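PDB 6KFN: alginate lyase from Paenibacillus sp. FPU-7, which catalyses the depolymerisation of alginate, a mannuronate-containing polysaccharide, by beta-elimination of its glycosidic bonds. Local coordinates for residues 41-47 and 76-82; 98-104 and 122-128. All coordinates share one frame. Where two conformers were deposited one is given. Numbering follows the deposited sequence.

Interactions 1 and 2 sample the same turn in four successive coils of a right-handed parallel beta-helix: strands 39-41, 73-77, 94-99 and 119-122 are consecutive neighbours in one parallel sheet, and each of the four segments carries its chain out of that sheet. The contact centres lie 9 Å apart, and segments 76-82 and 98-104 touch directly, with Tyr76 OH 2.6 Å from Asp99 OD2 and Tyr81 N hydrogen-bonded to Asn102 O at 2.9 Å. The stacking of Tyr81 on His103 continues the series. Both contacts are packing between coils; the side chain of Arg122 in interaction 2 remains about 13 Å from a bound sodium ion.

Interaction 1: residues 41-47 and 76-82; sequences AEASGTA and YVTGDYW
The two segments run in parallel as equivalent turns of adjacent coils in a right-handed parallel beta-helix, and Ala41 pairs with Val77 in a parallel bridge (CA-CA 4.7 Å). Ala41 N donates to Tyr76 O at 2.9 Å; Ala41 O receives Thr78 N at 2.9 Å and, weakly, Gly79 N at 3.4 Å. Past the strands the register persists, with Ser44 and Asp80 CA atoms 4.6 Å apart and those of Gly45 and Tyr81 4.7 Å apart. Gly45 N bonds to Asp80 O at 2.9 Å. Gly79 allows close backbone approach: its CA lies 3.3 Å from Ala43 O, and a beta carbon built there would fall 1.8 Å from that oxygen. Tyr81 adopts left-handed backbone angles (61/51), which turn the chain towards the next strand, and its m rotamer sets one ring face against Thr46 C and Ala47 N. Ser44, also m, accepts Asp80 N on OG at 3.0 Å. Water bridges Glu42 O and Thr78 OG1, 2.8 Å from each. The Trp82 indole (m, chi2 73°) joins both segments in the interior: Ala41 CB sits over its six-membered ring, 3.5 Å from the centroid and 8° off the normal, a CH-pi contact, while at the indole edge NE1 donates to Ala43 O at 2.7 Å.

Interaction 2: residues 98-104 and 122-128; sequences LDHANHV and RDGSSDN
Asn128, Asp99 and Asp123 lose most surface here. Asp99 and Arg122 form a parallel bridge (CA-CA 4.9 Å), with Arg122 N bonded to Leu98 O at 2.8 Å and His100 N to Arg122 O at 3.1 Å. On the face they share, Asp99 OD1 takes Arg122 NE at 2.8 Å and OD2 takes NH2 at 2.9 Å, a two-pronged salt bridge; OD2 also meets Tyr76. Asp123 (54/54) and Gly124 (82/3) make the centre of a type I' turn from Arg122 to Ser125; Asp123 OD2 lies 3.3 Å from His100 CD2 at the ring edge, while its OD1 bonds to Asn162. Ser125 OG accepts Ala101 N at 3.0 Å. As in pectate lyase-like beta-helices, an asparagine joins neighbouring coils: Asn128 (m) donates from ND2 to Ala101 O at 3.0 Å and to Asn168 in the following coil, and its OD1 receives Val104 N at 2.8 Å. His103 and Asp127, both left-handed in backbone, meet with Asp127 CB 3.8 Å from the His103 ring centroid.

Interaction 1: residues 41-47 and 76-82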
loop_
_atom_site.group_PDB
_atom_site.type_symbol
_atom_site.label_atom_id
_atom_site.label_comp_id
_atom_site.label_asym_id
_atom_site.label_seq_id
_atom_site.Cartn_x
_atom_site.Cartn_y
_atom_site.Cartn_z
ATOM N N ALA A 41 9.138 14.963 -2.613
ATOM C CA ALA A 41 8.148 15.835 -1.990
ATOM C C ALA A 41 8.558 16.013 -0.516
ATOM O O ALA A 41 8.251 15.171 0.317
ATOM C CB ALA A 41 6.758 15.231 -2.139
ATOM N N GLU A 42 9.319 17.085 -0.248
ATOM C CA GLU A 42 10.011 17.280 1.031
ATOM C C GLU A 42 9.331 18.292 1.954
ATOM O O GLU A 42 9.404 18.154 3.172
ATOM C CB GLU A 42 11.466 17.723 0.816
ATOM C CG GLU A 42 12.330 16.717 0.114
ATOM C CD GLU A 42 13.782 17.113 -0.113
ATOM O OE1 GLU A 42 14.129 18.305 -0.010
ATOM O OE2 GLU A 42 14.581 16.227 -0.415
ATOM N N ALA A 43 8.744 19.334 1.417
ATOM C CA ALA A 43 8.108 20.386 2.188
ATOM C C ALA A 43 6.861 19.828 2.876
ATOM O O ALA A 43 6.402 18.740 2.561
ATOM C CB ALA A 43 7.732 21.544 1.252
ATOM N N SER A 44 6.319 20.582 3.815
ATOM C CA SER A 44 5.081 20.224 4.474
ATOM C C SER A 44 4.007 21.266 4.250
ATOM O O SER A 44 4.242 22.479 4.372
ATOM C CB SER A 44 5.263 20.053 5.986
ATOM O OG SER A 44 6.036 18.902 6.263
ATOM N N GLY A 45 2.816 20.793 3.955
ATOM C CA GLY A 45 1.616 21.591 4.020
ATOM C C GLY A 45 1.006 21.541 5.429
ATOM O O GLY A 45 1.633 21.096 6.387
ATOM N N THR A 46 -0.234 21.973 5.506
ATOM C CA THR A 46 -1.089 21.857 6.686
ATOM C C THR A 46 -2.440 21.340 6.232
ATOM O O THR A 46 -2.742 21.304 5.042
ATOM C CB THR A 46 -1.257 23.207 7.410
ATOM O OG1 THR A 46 -2.076 23.998 6.568
ATOM C CG2 THR A 46 0.069 23.870 7.725
ATOM N N ALA A 47 -3.323 21.037 7.182
ATOM C CA ALA A 47 -4.675 20.636 6.797
ATOM C C ALA A 47 -5.373 21.721 6.006
ATOM O O ALA A 47 -6.135 21.449 5.075
ATOM C CB ALA A 47 -5.489 20.234 8.026
ATOM N N TYR A 76 9.078 10.086 -3.672
ATOM C CA TYR A 76 9.557 9.912 -2.296
ATOM C C TYR A 76 8.996 11.077 -1.491
ATOM O O TYR A 76 9.366 12.228 -1.745
ATOM C CB TYR A 76 11.083 9.914 -2.264
ATOM C CG TYR A 76 11.721 9.708 -0.918
ATOM C CD1 TYR A 76 11.164 8.915 0.057
ATOM C CD2 TYR A 76 12.925 10.312 -0.608
ATOM C CE1 TYR A 76 11.810 8.681 1.273
ATOM C CE2 TYR A 76 13.576 10.090 0.588
ATOM C CZ TYR A 76 13.012 9.287 1.531
ATOM O OH TYR A 76 13.679 9.096 2.707
ATOM N N VAL A 77 8.117 10.794 -0.529
ATOM C CA VAL A 77 7.422 11.811 0.250
ATOM C C VAL A 77 7.996 11.785 1.660
ATOM O O VAL A 77 7.926 10.763 2.339
ATOM C CB VAL A 77 5.906 11.559 0.276
ATOM C CG1 VAL A 77 5.215 12.724 0.998
ATOM C CG2 VAL A 77 5.335 11.366 -1.122
ATOM N N THR A 78 8.526 12.936 2.107
ATOM C CA THR A 78 9.113 13.097 3.420
ATOM C C THR A 78 8.511 14.245 4.197
ATOM O O THR A 78 8.960 14.505 5.313
ATOM C CB THR A 78 10.640 13.227 3.365
ATOM O OG1 THR A 78 10.970 14.291 2.480
ATOM C CG2 THR A 78 11.294 11.948 2.893
ATOM N N GLY A 79 7.512 14.919 3.652
ATOM C CA GLY A 79 6.796 15.975 4.343
ATOM C C GLY A 79 5.340 15.570 4.560
ATOM O O GLY A 79 4.859 14.543 4.105
ATOM N N ASP A 80 4.646 16.457 5.277
ATOM C CA ASP A 80 3.277 16.206 5.682
ATOM C C ASP A 80 2.274 16.944 4.801
ATOM O O ASP A 80 2.593 17.948 4.164
ATOM C CB ASP A 80 3.056 16.681 7.137
ATOM C CG ASP A 80 3.893 15.960 8.154
ATOM O OD1 ASP A 80 4.438 14.869 7.894
ATOM O OD2 ASP A 80 3.958 16.493 9.284
ATOM N N TYR A 81 1.029 16.456 4.783
ATOM C CA TYR A 81 -0.080 17.187 4.175
ATOM C C TYR A 81 0.153 17.443 2.680
ATOM O O TYR A 81 -0.046 18.556 2.185
ATOM C CB TYR A 81 -0.410 18.471 4.948
ATOM C CG TYR A 81 -1.120 18.208 6.247
ATOM C CD1 TYR A 81 -2.486 17.856 6.237
ATOM C CD2 TYR A 81 -0.493 18.317 7.463
ATOM C CE1 TYR A 81 -3.190 17.609 7.375
ATOM C CE2 TYR A 81 -1.234 18.042 8.672
ATOM C CZ TYR A 81 -2.551 17.712 8.562
ATOM O OH TYR A 81 -3.269 17.470 9.730
ATOM N N TRP A 82 0.481 16.364 1.973
ATOM C CA TRP A 82 0.422 16.315 0.529
ATOM C C TRP A 82 -0.849 15.604 0.086
ATOM O O TRP A 82 -1.202 14.567 0.643
ATOM C CB TRP A 82 1.630 15.546 -0.064
ATOM C CG TRP A 82 2.920 16.285 0.085
ATOM C CD1 TRP A 82 3.623 16.448 1.257
ATOM C CD2 TRP A 82 3.608 17.033 -0.931
ATOM N NE1 TRP A 82 4.725 17.221 1.033
ATOM C CE2 TRP A 82 4.731 17.624 -0.290
ATOM C CE3 TRP A 82 3.406 17.238 -2.302
ATOM C CZ2 TRP A 82 5.641 18.389 -0.983
ATOM C CZ3 TRP A 82 4.326 18.008 -2.980
ATOM C CH2 TRP A 82 5.414 18.579 -2.317
HETATM O O HOH W 1 11.470 16.469 4.108
#

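Interaction 2: residues 98-104 and 122-128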
loop_
_atom_site.group_PDB
_atom_site.type_symbol
_atom_site.label_atom_id
_atom_site.label_comp_id
_atom_site.label_asym_id
_atom_site.label_seq_id
_atom_site.Cartn_x
_atom_site.Cartn_y
_atom_site.Cartn_z
ATOM N N LEU A 98 7.052 6.666 1.542
ATOM C CA LEU A 98 6.827 7.720 2.534
ATOM C C LEU A 98 7.743 7.462 3.713
ATOM O O LEU A 98 7.720 6.380 4.276
ATOM C CB LEU A 98 5.369 7.718 2.991
ATOM C CG LEU A 98 4.441 7.824 1.735
ATOM C CD1 LEU A 98 3.922 6.513 1.194
ATOM C CD2 LEU A 98 3.268 8.694 2.221
ATOM N N ASP A 99 8.572 8.449 4.053
ATOM C CA ASP A 99 9.413 8.422 5.249
ATOM C C ASP A 99 8.997 9.591 6.135
ATOM O O ASP A 99 9.041 10.745 5.701
ATOM C CB ASP A 99 10.900 8.508 4.975
ATOM C CG ASP A 99 11.596 7.192 4.762
ATOM O OD1 ASP A 99 11.132 6.169 5.295
ATOM O OD2 ASP A 99 12.718 7.215 4.174
ATOM N N HIS A 100 8.615 9.278 7.379
ATOM C CA HIS A 100 8.194 10.293 8.348
ATOM C C HIS A 100 7.260 11.323 7.729
ATOM O O HIS A 100 7.373 12.517 7.982
ATOM C CB HIS A 100 9.355 10.905 9.131
ATOM C CG HIS A 100 10.432 11.508 8.302
ATOM N ND1 HIS A 100 10.306 12.719 7.655
ATOM C CD2 HIS A 100 11.667 11.035 8.018
ATOM C CE1 HIS A 100 11.432 12.961 7.012
ATOM N NE2 HIS A 100 12.272 11.971 7.215
ATOM N N ALA A 101 6.303 10.827 6.956
ATOM C CA ALA A 101 5.320 11.648 6.253
ATOM C C ALA A 101 3.944 11.342 6.827
ATOM O O ALA A 101 3.602 10.181 7.023
ATOM C CB ALA A 101 5.356 11.348 4.760
ATOM N N ASN A 102 3.166 12.393 7.069
ATOM C CA ASN A 102 1.939 12.257 7.820
ATOM C C ASN A 102 0.819 13.043 7.138
ATOM O O ASN A 102 1.054 14.108 6.555
ATOM C CB ASN A 102 2.089 12.780 9.253
ATOM C CG ASN A 102 3.218 12.082 9.976
ATOM O OD1 ASN A 102 3.033 11.031 10.539
ATOM N ND2 ASN A 102 4.435 12.602 9.846
ATOM N N HIS A 103 -0.407 12.540 7.255
ATOM C CA HIS A 103 -1.571 13.216 6.697
ATOM C C HIS A 103 -1.449 13.424 5.187
ATOM O O HIS A 103 -1.950 14.403 4.640
ATOM C CB HIS A 103 -1.894 14.538 7.404
ATOM C CG HIS A 103 -2.198 14.350 8.846
ATOM N ND1 HIS A 103 -3.407 13.881 9.286
ATOM C CD2 HIS A 103 -1.453 14.576 9.951
ATOM C CE1 HIS A 103 -3.401 13.825 10.599
ATOM N NE2 HIS A 103 -2.231 14.234 11.033
ATOM N N VAL A 104 -0.833 12.446 4.510
ATOM C CA VAL A 104 -0.769 12.415 3.052
ATOM C C VAL A 104 -1.997 11.677 2.547
ATOM O O VAL A 104 -2.364 10.626 3.069
ATOM C CB VAL A 104 0.524 11.713 2.609
ATOM C CG1 VAL A 104 0.573 11.522 1.105
ATOM C CG2 VAL A 104 1.759 12.467 3.101
ATOM N N ARG A 122 6.779 4.275 5.806
ATOM C CA ARG A 122 7.984 3.928 6.565
ATOM C C ARG A 122 8.353 5.035 7.533
ATOM O O ARG A 122 7.973 6.208 7.396
ATOM C CB ARG A 122 9.128 3.628 5.568
ATOM C CG ARG A 122 10.312 2.880 6.158
ATOM C CD ARG A 122 11.333 2.458 5.123
ATOM N NE ARG A 122 12.029 3.623 4.584
ATOM C CZ ARG A 122 12.956 3.549 3.641
ATOM N NH1 ARG A 122 13.347 2.386 3.150
ATOM N NH2 ARG A 122 13.516 4.664 3.181
ATOM N N ASP A 123 9.174 4.656 8.517
ATOM C CA ASP A 123 9.825 5.624 9.398
ATOM C C ASP A 123 8.807 6.563 10.041
ATOM O O ASP A 123 8.911 7.778 9.998
ATOM C CB ASP A 123 10.939 6.385 8.679
ATOM C CG ASP A 123 11.863 7.127 9.601
ATOM O OD1 ASP A 123 11.987 6.741 10.771
ATOM O OD2 ASP A 123 12.514 8.085 9.129
ATOM N N GLY A 124 7.805 5.945 10.686
ATOM C CA GLY A 124 6.847 6.718 11.464
ATOM C C GLY A 124 5.723 7.352 10.662
ATOM O O GLY A 124 4.896 8.044 11.257
ATOM N N SER A 125 5.655 7.124 9.364
ATOM C CA SER A 125 4.625 7.748 8.531
ATOM C C SER A 125 3.250 7.301 8.979
ATOM O O SER A 125 2.938 6.108 8.905
ATOM C CB SER A 125 4.824 7.325 7.067
ATOM O OG SER A 125 5.991 7.890 6.512
ATOM N N SER A 126 2.421 8.258 9.424
ATOM C CA SER A 126 1.177 7.966 10.101
ATOM C C SER A 126 0.040 8.840 9.591
ATOM O O SER A 126 0.230 9.922 9.037
ATOM C CB SER A 126 1.350 8.158 11.607
ATOM O OG SER A 126 2.310 7.274 12.153
ATOM N N ASP A 127 -1.187 8.358 9.840
ATOM C CA ASP A 127 -2.379 9.140 9.546
ATOM C C ASP A 127 -2.486 9.480 8.062
ATOM O O ASP A 127 -2.996 10.535 7.691
ATOM C CB ASP A 127 -2.495 10.405 10.413
ATOM C CG ASP A 127 -2.454 10.048 11.877
ATOM O OD1 ASP A 127 -3.425 9.392 12.347
ATOM O OD2 ASP A 127 -1.459 10.393 12.575
ATOM N N ASN A 128 -2.015 8.566 7.211
ATOM C CA ASN A 128 -2.094 8.726 5.764
ATOM C C ASN A 128 -3.243 7.884 5.223
ATOM O O ASN A 128 -3.752 6.995 5.902
ATOM C CB ASN A 128 -0.791 8.293 5.122
ATOM C CG ASN A 128 0.401 9.030 5.711
ATOM O OD1 ASN A 128 0.518 10.244 5.519
ATOM N ND2 ASN A 128 1.290 8.328 6.391
HETATM O O HOH W 2 14.151 8.063 6.704
HETATM O O HOH W 3 6.299 10.676 11.067
HETATM O O HOH W 4 0.716 11.834 12.221
HETATM O O HOH W 5 4.006 10.285 13.114
#